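Local coordinates for protein endolysin (Escherichia coli O157 typing phage 15, PDB 7M5I) that probably degrades host peptidoglycan as a lysozyme of glycosyl hydrolase family 24, helping to lyse the bacterial cell and release new phage particles, at residues 85-90 with 115-120; 69-74 with 93-98. All coordinates share one frame; numbering follows the deposited sequence.

Contact 1: residues 85-90 with 115-120; sequences QNEFDA and GNKVGC
E87 and K117 make the whole of this contact, a salt bridge between the first turns of helices 85-98 and 117-124 in the helical part of the phage-lysozyme fold. K117 NZ donates to E87 OE2 at 2.7 Å, arriving on the syn lone pair. The two side chains cross at about a right angle. E87 reaches out nearly straight beyond CG (chi2 164°), while K117 runs extended until a bend at its last torsion, chi4 -104°, turns the ammonium onto the acid. The ammonium carries the bond, and the last methylenes of K117, CD and CE, run close to the same oxygen; the CA atoms of E87 and K117 are 9.1 Å from each other.

A water closes the arrangement into a small ring. It donates to E87 OE1 at 2.8 Å and accepts from K117 NZ at 3.0 Å, so both carboxylate oxygens are linked to the same ammonium, one directly and one through water. E87 OE1 also accepts from the backbone N of T84, just before the helix.

Capping bonds shape the turn before K117. G115 ends the preceding helix in a Schellman motif, its positive phi suiting glycine, and N116 starts the next one as N-cap: G119 N donates to N116 OD1 at 3.0 Å, from above the carbonyl plane.

Y153 of helix 140-155 packs against both E87 and K117. The contact lies away from the predicted active site. With a buried carboxylate held by a lysine, a water and a backbone N-H, the chemistry would favour the ionised form of E87 and pairs two helix starts through charge rather than through apolar contact.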
ATOM      1  N   GLN A  85      -4.510  12.749   8.492  1.00 30.19           N
ATOM      2  CA  GLN A  85      -4.258  11.321   8.776  1.00 29.13           C
ATOM      3  C   GLN A  85      -4.732  10.474   7.601  1.00 27.65           C
ATOM      4  O   GLN A  85      -4.049   9.488   7.266  1.00 25.92           O
ATOM      5  CB  GLN A  85      -4.959  10.897  10.067  1.00 29.25           C
ATOM      6  CG  GLN A  85      -4.580   9.485  10.477  1.00 30.35           C
ATOM      7  CD  GLN A  85      -3.093   9.310  10.724  1.00 31.68           C
ATOM      8  OE1 GLN A  85      -2.443  10.008  11.543  1.00 31.89           O
ATOM      9  NE2 GLN A  85      -2.516   8.384  10.005  1.00 30.07           N
ATOM     10  N   ASN A  86      -5.892  10.795   7.025  1.00 26.74           N
ATOM     11  CA  ASN A  86      -6.495   9.972   5.942  1.00 25.83           C
ATOM     12  C   ASN A  86      -5.660  10.171   4.680  1.00 24.43           C
ATOM     13  O   ASN A  86      -5.485   9.212   3.925  1.00 23.77           O
ATOM     14  CB  ASN A  86      -7.979  10.269   5.744  1.00 26.31           C
ATOM     15  CG  ASN A  86      -8.273  11.723   5.515  1.00 27.60           C
ATOM     16  OD1 ASN A  86      -8.210  12.485   6.487  1.00 29.19           O
ATOM     17  ND2 ASN A  86      -8.615  12.115   4.297  1.00 26.47           N
ATOM     18  N   GLU A  87      -5.151  11.360   4.397  1.00 26.95           N
ATOM     19  CA  GLU A  87      -4.247  11.554   3.244  1.00 26.97           C
ATOM     20  C   GLU A  87      -2.997  10.688   3.426  1.00 27.01           C
ATOM     21  O   GLU A  87      -2.609   9.957   2.458  1.00 26.28           O
ATOM     22  CB  GLU A  87      -3.846  13.008   3.089  1.00 28.68           C
ATOM     23  CG  GLU A  87      -4.952  13.894   2.561  1.00 30.17           C
ATOM     24  CD  GLU A  87      -4.698  15.390   2.771  1.00 33.65           C
ATOM     25  OE1 GLU A  87      -3.632  15.735   3.373  1.00 32.77           O
ATOM     26  OE2 GLU A  87      -5.509  16.186   2.280  1.00 32.50           O
ATOM     27  N   PHE A  88      -2.414  10.703   4.621  1.00 28.27           N
ATOM     28  CA  PHE A  88      -1.207   9.887   4.932  1.00 28.01           C
ATOM     29  C   PHE A  88      -1.557   8.402   4.765  1.00 26.61           C
ATOM     30  O   PHE A  88      -0.780   7.666   4.066  1.00 26.53           O
ATOM     31  CB  PHE A  88      -0.695  10.156   6.339  1.00 27.89           C
ATOM     32  CG  PHE A  88       0.620   9.481   6.600  1.00 28.99           C
ATOM     33  CD1 PHE A  88       1.800   9.969   6.026  1.00 30.99           C
ATOM     34  CD2 PHE A  88       0.694   8.362   7.396  1.00 29.24           C
ATOM     35  CE1 PHE A  88       3.026   9.377   6.304  1.00 31.60           C
ATOM     36  CE2 PHE A  88       1.922   7.771   7.676  1.00 30.25           C
ATOM     37  CZ  PHE A  88       3.076   8.274   7.106  1.00 29.89           C
ATOM     38  N   ASP A  89      -2.657   7.948   5.341  1.00 24.54           N
ATOM     39  CA  ASP A  89      -3.054   6.523   5.243  1.00 24.90           C
ATOM     40  C   ASP A  89      -3.143   6.092   3.773  1.00 25.32           C
ATOM     41  O   ASP A  89      -2.627   4.973   3.404  1.00 22.82           O
ATOM     42  CB  ASP A  89      -4.349   6.221   5.970  1.00 26.29           C
ATOM     43  CG  ASP A  89      -4.303   6.309   7.477  1.00 27.43           C
ATOM     44  OD1 ASP A  89      -3.188   6.247   8.074  1.00 27.47           O
ATOM     45  OD2 ASP A  89      -5.436   6.432   8.068  1.00 27.33           O
ATOM     46  N   ALA A  90      -3.812   6.885   2.951  1.00 23.89           N
ATOM     47  CA  ALA A  90      -3.995   6.584   1.524  1.00 24.78           C
ATOM     48  C   ALA A  90      -2.655   6.536   0.803  1.00 26.53           C
ATOM     49  O   ALA A  90      -2.404   5.606  -0.009  1.00 24.63           O
ATOM     50  CB  ALA A  90      -4.931   7.547   0.871  1.00 25.56           C
ATOM     51  N   GLY A 115      -0.556  21.246  -2.955  1.00 40.86           N
ATOM     52  CA  GLY A 115      -1.882  21.527  -2.382  1.00 41.14           C
ATOM     53  C   GLY A 115      -3.004  21.200  -3.347  1.00 41.95           C
ATOM     54  O   GLY A 115      -4.139  21.613  -3.082  1.00 43.19           O
ATOM     55  N   ASN A 116      -2.723  20.456  -4.423  1.00 40.25           N
ATOM     56  CA  ASN A 116      -3.710  20.063  -5.459  1.00 40.75           C
ATOM     57  C   ASN A 116      -4.251  18.673  -5.095  1.00 40.48           C
ATOM     58  O   ASN A 116      -3.767  17.677  -5.665  1.00 36.36           O
ATOM     59  CB  ASN A 116      -3.054  20.106  -6.830  1.00 41.60           C
ATOM     60  CG  ASN A 116      -3.978  19.726  -7.961  1.00 42.69           C
ATOM     61  OD1 ASN A 116      -5.184  19.590  -7.765  1.00 44.65           O
ATOM     62  ND2 ASN A 116      -3.406  19.500  -9.128  1.00 45.11           N
ATOM     63  N   LYS A 117      -5.186  18.629  -4.154  1.00 41.15           N
ATOM     64  CA  LYS A 117      -5.693  17.387  -3.566  1.00 39.14           C
ATOM     65  C   LYS A 117      -6.494  16.649  -4.607  1.00 41.10           C
ATOM     66  O   LYS A 117      -6.345  15.409  -4.691  1.00 36.00           O
ATOM     67  CB  LYS A 117      -6.522  17.648  -2.310  1.00 39.01           C
ATOM     68  CG  LYS A 117      -5.688  18.274  -1.189  1.00 40.48           C
ATOM     69  CD  LYS A 117      -6.462  18.781  -0.032  1.00 42.39           C
ATOM     70  CE  LYS A 117      -5.580  19.574   0.890  1.00 43.11           C
ATOM     71  NZ  LYS A 117      -5.212  18.834   2.096  1.00 43.76           N
ATOM     72  N   VAL A 118      -7.374  17.334  -5.304  1.00 40.47           N
ATOM     73  CA  VAL A 118      -8.222  16.669  -6.336  1.00 41.71           C
ATOM     74  C   VAL A 118      -7.320  16.061  -7.408  1.00 38.67           C
ATOM     75  O   VAL A 118      -7.546  14.886  -7.810  1.00 38.83           O
ATOM     76  CB  VAL A 118      -9.242  17.673  -6.899  1.00 44.44           C
ATOM     77  CG1 VAL A 118     -10.016  17.127  -8.085  1.00 45.53           C
ATOM     78  CG2 VAL A 118     -10.182  18.124  -5.779  1.00 49.08           C
ATOM     79  N   GLY A 119      -6.345  16.843  -7.874  1.00 39.33           N
ATOM     80  CA  GLY A 119      -5.348  16.387  -8.844  1.00 38.51           C
ATOM     81  C   GLY A 119      -4.570  15.192  -8.314  1.00 35.98           C
ATOM     82  O   GLY A 119      -4.255  14.288  -9.125  1.00 36.82           O
ATOM     83  N   CYS A 120      -4.180  15.213  -7.034  1.00 35.13           N
ATOM     84  CA  CYS A 120      -3.435  14.085  -6.413  1.00 33.57           C
ATOM     85  C   CYS A 120      -4.326  12.834  -6.493  1.00 33.07           C
ATOM     86  O   CYS A 120      -3.828  11.783  -6.999  1.00 32.26           O
ATOM     87  CB  CYS A 120      -3.045  14.359  -4.966  1.00 34.86           C
ATOM     88  SG  CYS A 120      -2.287  12.928  -4.132  1.00 33.50           S
TER
HETATM   89  O   HOH W   1      -2.389  18.142   2.642  1.00 35.62           O

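Contact 2: residues 69-74 with 93-98; sequences EKFVAA and SETYNI
Helices 57-78 and 85-98 of the phage-lysozyme fold pack side by side here, with the CA atoms of F71 and Y96 6.0 Å apart, and the long helix 57-78 is kinked at this point, where the N atoms of K70 and F71 lack a bond to the turn before.

The rings of F71 and Y96 form a T-shaped pair: the Y96 edge points at the F71 face, the centroids lie 5.0 Å apart and the planes stand at 88°. Y96 CD1 leads, 3.5 Å from F71 CD1 and offset toward the rim of the phenylalanine. Y96 CG is anti to the backbone N (chi1 -171°), beside the residue's own carbonyl carbon, which lays the CD1-CE1 edge over F71. The Y96 backbone joins in as well: its CA sits over the F71 ring in a CH-pi contact, 4.1 Å from the centroid.

T95 reaches the rim of the same ring. Its methyl CG2 lies in the ring plane at the edge, 4.0 Å from F71 CD2, while the carbonyl T95 O approaches that CD2 obliquely at 3.6 Å. With chi1 at -56°, CG2 is turned to F71 while OG1 bonds to L91 O, one turn back.

I100 of helix 100-104 also touches F71, and L64, D67 and V68 of helix 57-78 lie against Y96. Y96 also packs against I17 and E21 of helix 11-21.

No hydrogen bond joins the segments. Ring, CH and methyl contacts hold them, with the T95 carbonyl close to the same ring, and this mainly apolar pairing probably helps to hold Y96 beside E21, predicted to be a proton donor/acceptor of the active site.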
ATOM      1  N   GLU A  69       6.687  -0.624   7.590  1.00 33.48           N
ATOM      2  CA  GLU A  69       7.496   0.381   8.331  1.00 37.24           C
ATOM      3  C   GLU A  69       8.308   1.243   7.354  1.00 36.72           C
ATOM      4  O   GLU A  69       8.276   2.491   7.484  1.00 32.24           O
ATOM      5  CB  GLU A  69       8.330  -0.324   9.392  1.00 41.97           C
ATOM      6  CG  GLU A  69       8.732   0.556  10.540  1.00 48.96           C
ATOM      7  CD  GLU A  69       9.725  -0.134  11.479  1.00 55.88           C
ATOM      8  OE1 GLU A  69       9.777  -1.402  11.480  1.00 58.61           O
ATOM      9  OE2 GLU A  69      10.484   0.591  12.151  1.00 62.15           O
ATOM     10  N   LYS A  70       8.986   0.634   6.384  1.00 37.99           N
ATOM     11  CA  LYS A  70       9.876   1.402   5.474  1.00 39.92           C
ATOM     12  C   LYS A  70       9.024   2.264   4.548  1.00 34.77           C
ATOM     13  O   LYS A  70       9.567   3.271   4.026  1.00 36.70           O
ATOM     14  CB  LYS A  70      10.849   0.486   4.728  1.00 42.41           C
ATOM     15  CG  LYS A  70      10.202  -0.458   3.722  1.00 46.88           C
ATOM     16  CD  LYS A  70      11.218  -1.341   2.954  1.00 54.26           C
ATOM     17  CE  LYS A  70      10.695  -1.615   1.560  1.00 57.84           C
ATOM     18  NZ  LYS A  70      11.541  -2.534   0.765  1.00 65.79           N
ATOM     19  N   PHE A  71       7.773   1.903   4.289  1.00 31.79           N
ATOM     20  CA  PHE A  71       6.835   2.641   3.416  1.00 30.07           C
ATOM     21  C   PHE A  71       6.268   3.858   4.137  1.00 29.62           C
ATOM     22  O   PHE A  71       6.188   4.945   3.496  1.00 31.11           O
ATOM     23  CB  PHE A  71       5.733   1.725   2.854  1.00 29.50           C
ATOM     24  CG  PHE A  71       6.311   0.617   1.992  1.00 33.18           C
ATOM     25  CD1 PHE A  71       6.749  -0.561   2.572  1.00 37.10           C
ATOM     26  CD2 PHE A  71       6.492   0.769   0.633  1.00 34.33           C
ATOM     27  CE1 PHE A  71       7.259  -1.597   1.794  1.00 37.60           C
ATOM     28  CE2 PHE A  71       6.995  -0.257  -0.143  1.00 37.43           C
ATOM     29  CZ  PHE A  71       7.387  -1.439   0.442  1.00 36.31           C
ATOM     30  N   VAL A  72       5.925   3.700   5.395  1.00 28.01           N
ATOM     31  CA  VAL A  72       5.580   4.832   6.295  1.00 30.42           C
ATOM     32  C   VAL A  72       6.765   5.831   6.299  1.00 32.52           C
ATOM     33  O   VAL A  72       6.531   7.076   6.102  1.00 33.54           O
ATOM     34  CB  VAL A  72       5.259   4.306   7.706  1.00 30.34           C
ATOM     35  CG1 VAL A  72       5.092   5.436   8.697  1.00 32.93           C
ATOM     36  CG2 VAL A  72       4.015   3.405   7.690  1.00 31.00           C
ATOM     37  N   ALA A  73       7.989   5.339   6.482  1.00 33.61           N
ATOM     38  CA  ALA A  73       9.190   6.202   6.550  1.00 35.75           C
ATOM     39  C   ALA A  73       9.298   6.976   5.230  1.00 35.94           C
ATOM     40  O   ALA A  73       9.535   8.199   5.251  1.00 36.29           O
ATOM     41  CB  ALA A  73      10.447   5.409   6.861  1.00 36.78           C
ATOM     42  N   ALA A  74       9.167   6.287   4.110  1.00 34.37           N
ATOM     43  CA  ALA A  74       9.361   6.890   2.779  1.00 36.18           C
ATOM     44  C   ALA A  74       8.283   7.954   2.533  1.00 34.56           C
ATOM     45  O   ALA A  74       8.588   8.998   1.891  1.00 35.64           O
ATOM     46  CB  ALA A  74       9.339   5.823   1.695  1.00 34.89           C
ATOM     47  N   SER A  93      -0.837   3.334   1.887  1.00 23.75           N
ATOM     48  CA  SER A  93      -1.487   2.172   1.196  1.00 24.04           C
ATOM     49  C   SER A  93      -1.012   2.070  -0.269  1.00 25.76           C
ATOM     50  O   SER A  93      -0.599   0.971  -0.726  1.00 24.71           O
ATOM     51  CB  SER A  93      -2.958   2.230   1.304  1.00 25.18           C
ATOM     52  OG  SER A  93      -3.538   1.088   0.683  1.00 24.39           O
ATOM     53  N   GLU A  94      -1.056   3.138  -1.028  1.00 24.55           N
ATOM     54  CA  GLU A  94      -0.698   3.105  -2.458  1.00 26.26           C
ATOM     55  C   GLU A  94       0.805   2.839  -2.611  1.00 27.18           C
ATOM     56  O   GLU A  94       1.189   1.994  -3.508  1.00 27.93           O
ATOM     57  CB  GLU A  94      -1.121   4.370  -3.192  1.00 26.08           C
ATOM     58  CG  GLU A  94      -0.752   4.326  -4.658  1.00 25.98           C
ATOM     59  CD  GLU A  94      -1.600   5.085  -5.631  1.00 28.88           C
ATOM     60  OE1 GLU A  94      -1.280   5.091  -6.855  1.00 28.72           O
ATOM     61  OE2 GLU A  94      -2.630   5.621  -5.204  1.00 30.94           O
ATOM     62  N   THR A  95       1.638   3.491  -1.790  1.00 26.50           N
ATOM     63  CA  THR A  95       3.103   3.313  -1.891  1.00 28.69           C
ATOM     64  C   THR A  95       3.462   1.852  -1.553  1.00 29.46           C
ATOM     65  O   THR A  95       4.377   1.311  -2.186  1.00 29.41           O
ATOM     66  CB  THR A  95       3.843   4.288  -0.953  1.00 31.05           C
ATOM     67  OG1 THR A  95       3.421   5.599  -1.295  1.00 29.51           O
ATOM     68  CG2 THR A  95       5.339   4.184  -1.082  1.00 32.06           C
ATOM     69  N   TYR A  96       2.763   1.253  -0.607  1.00 28.30           N
ATOM     70  CA  TYR A  96       2.984  -0.146  -0.200  1.00 28.64           C
ATOM     71  C   TYR A  96       2.775  -1.091  -1.391  1.00 31.52           C
ATOM     72  O   TYR A  96       3.407  -2.176  -1.468  1.00 30.70           O
ATOM     73  CB  TYR A  96       2.053  -0.502   0.954  1.00 28.94           C
ATOM     74  CG  TYR A  96       2.389  -1.850   1.537  1.00 32.38           C
ATOM     75  CD1 TYR A  96       3.671  -2.059   2.029  1.00 35.40           C
ATOM     76  CD2 TYR A  96       1.493  -2.896   1.586  1.00 33.81           C
ATOM     77  CE1 TYR A  96       4.041  -3.273   2.576  1.00 41.66           C
ATOM     78  CE2 TYR A  96       1.838  -4.122   2.134  1.00 33.58           C
ATOM     79  CZ  TYR A  96       3.116  -4.311   2.637  1.00 39.11           C
ATOM     80  OH  TYR A  96       3.591  -5.507   3.104  1.00 38.03           O
ATOM     81  N   ASN A  97       1.931  -0.695  -2.333  1.00 29.11           N
ATOM     82  CA  ASN A  97       1.613  -1.494  -3.541  1.00 31.04           C
ATOM     83  C   ASN A  97       2.553  -1.121  -4.677  1.00 32.20           C
ATOM     84  O   ASN A  97       3.106  -2.028  -5.346  1.00 31.31           O
ATOM     85  CB  ASN A  97       0.125  -1.319  -3.852  1.00 30.66           C
ATOM     86  CG  ASN A  97      -0.317  -2.017  -5.118  1.00 34.27           C
ATOM     87  OD1 ASN A  97      -0.765  -1.382  -6.046  1.00 33.75           O
ATOM     88  ND2 ASN A  97      -0.063  -3.320  -5.193  1.00 36.07           N
ATOM     89  N   ILE A  98       2.787   0.151  -4.955  1.00 29.33           N
ATOM     90  CA  ILE A  98       3.554   0.535  -6.169  1.00 31.67           C
ATOM     91  C   ILE A  98       5.070   0.584  -5.882  1.00 30.69           C
ATOM     92  O   ILE A  98       5.842   0.516  -6.850  1.00 32.60           O
ATOM     93  CB  ILE A  98       3.054   1.827  -6.821  1.00 31.28           C
ATOM     94  CG1 ILE A  98       3.387   3.068  -5.975  1.00 30.84           C
ATOM     95  CG2 ILE A  98       1.584   1.708  -7.158  1.00 33.93           C
ATOM     96  CD1 ILE A  98       3.062   4.346  -6.634  1.00 32.19           C
TER

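In the fold
From the N terminus, the chain passes through helix 11-21 and the small strands before reaching the long helix 57-78, where 69-74 begins contact 2. After a turn comes helix 85-98, whose start belongs to contact 1 and whose end, 93-98, closes contact 2. Helices 100-104 and 107-113 follow, and 115-120 then closes contact 1. The segments therefore alternate along the chain and the two loops cross, with helix 85-98 common to both. Their centres are 14 Å apart, bridged by F88 CZ packing 3.8 Å from V72 O. Together they join helix 85-98 to helix 57-78 and helix 117-124.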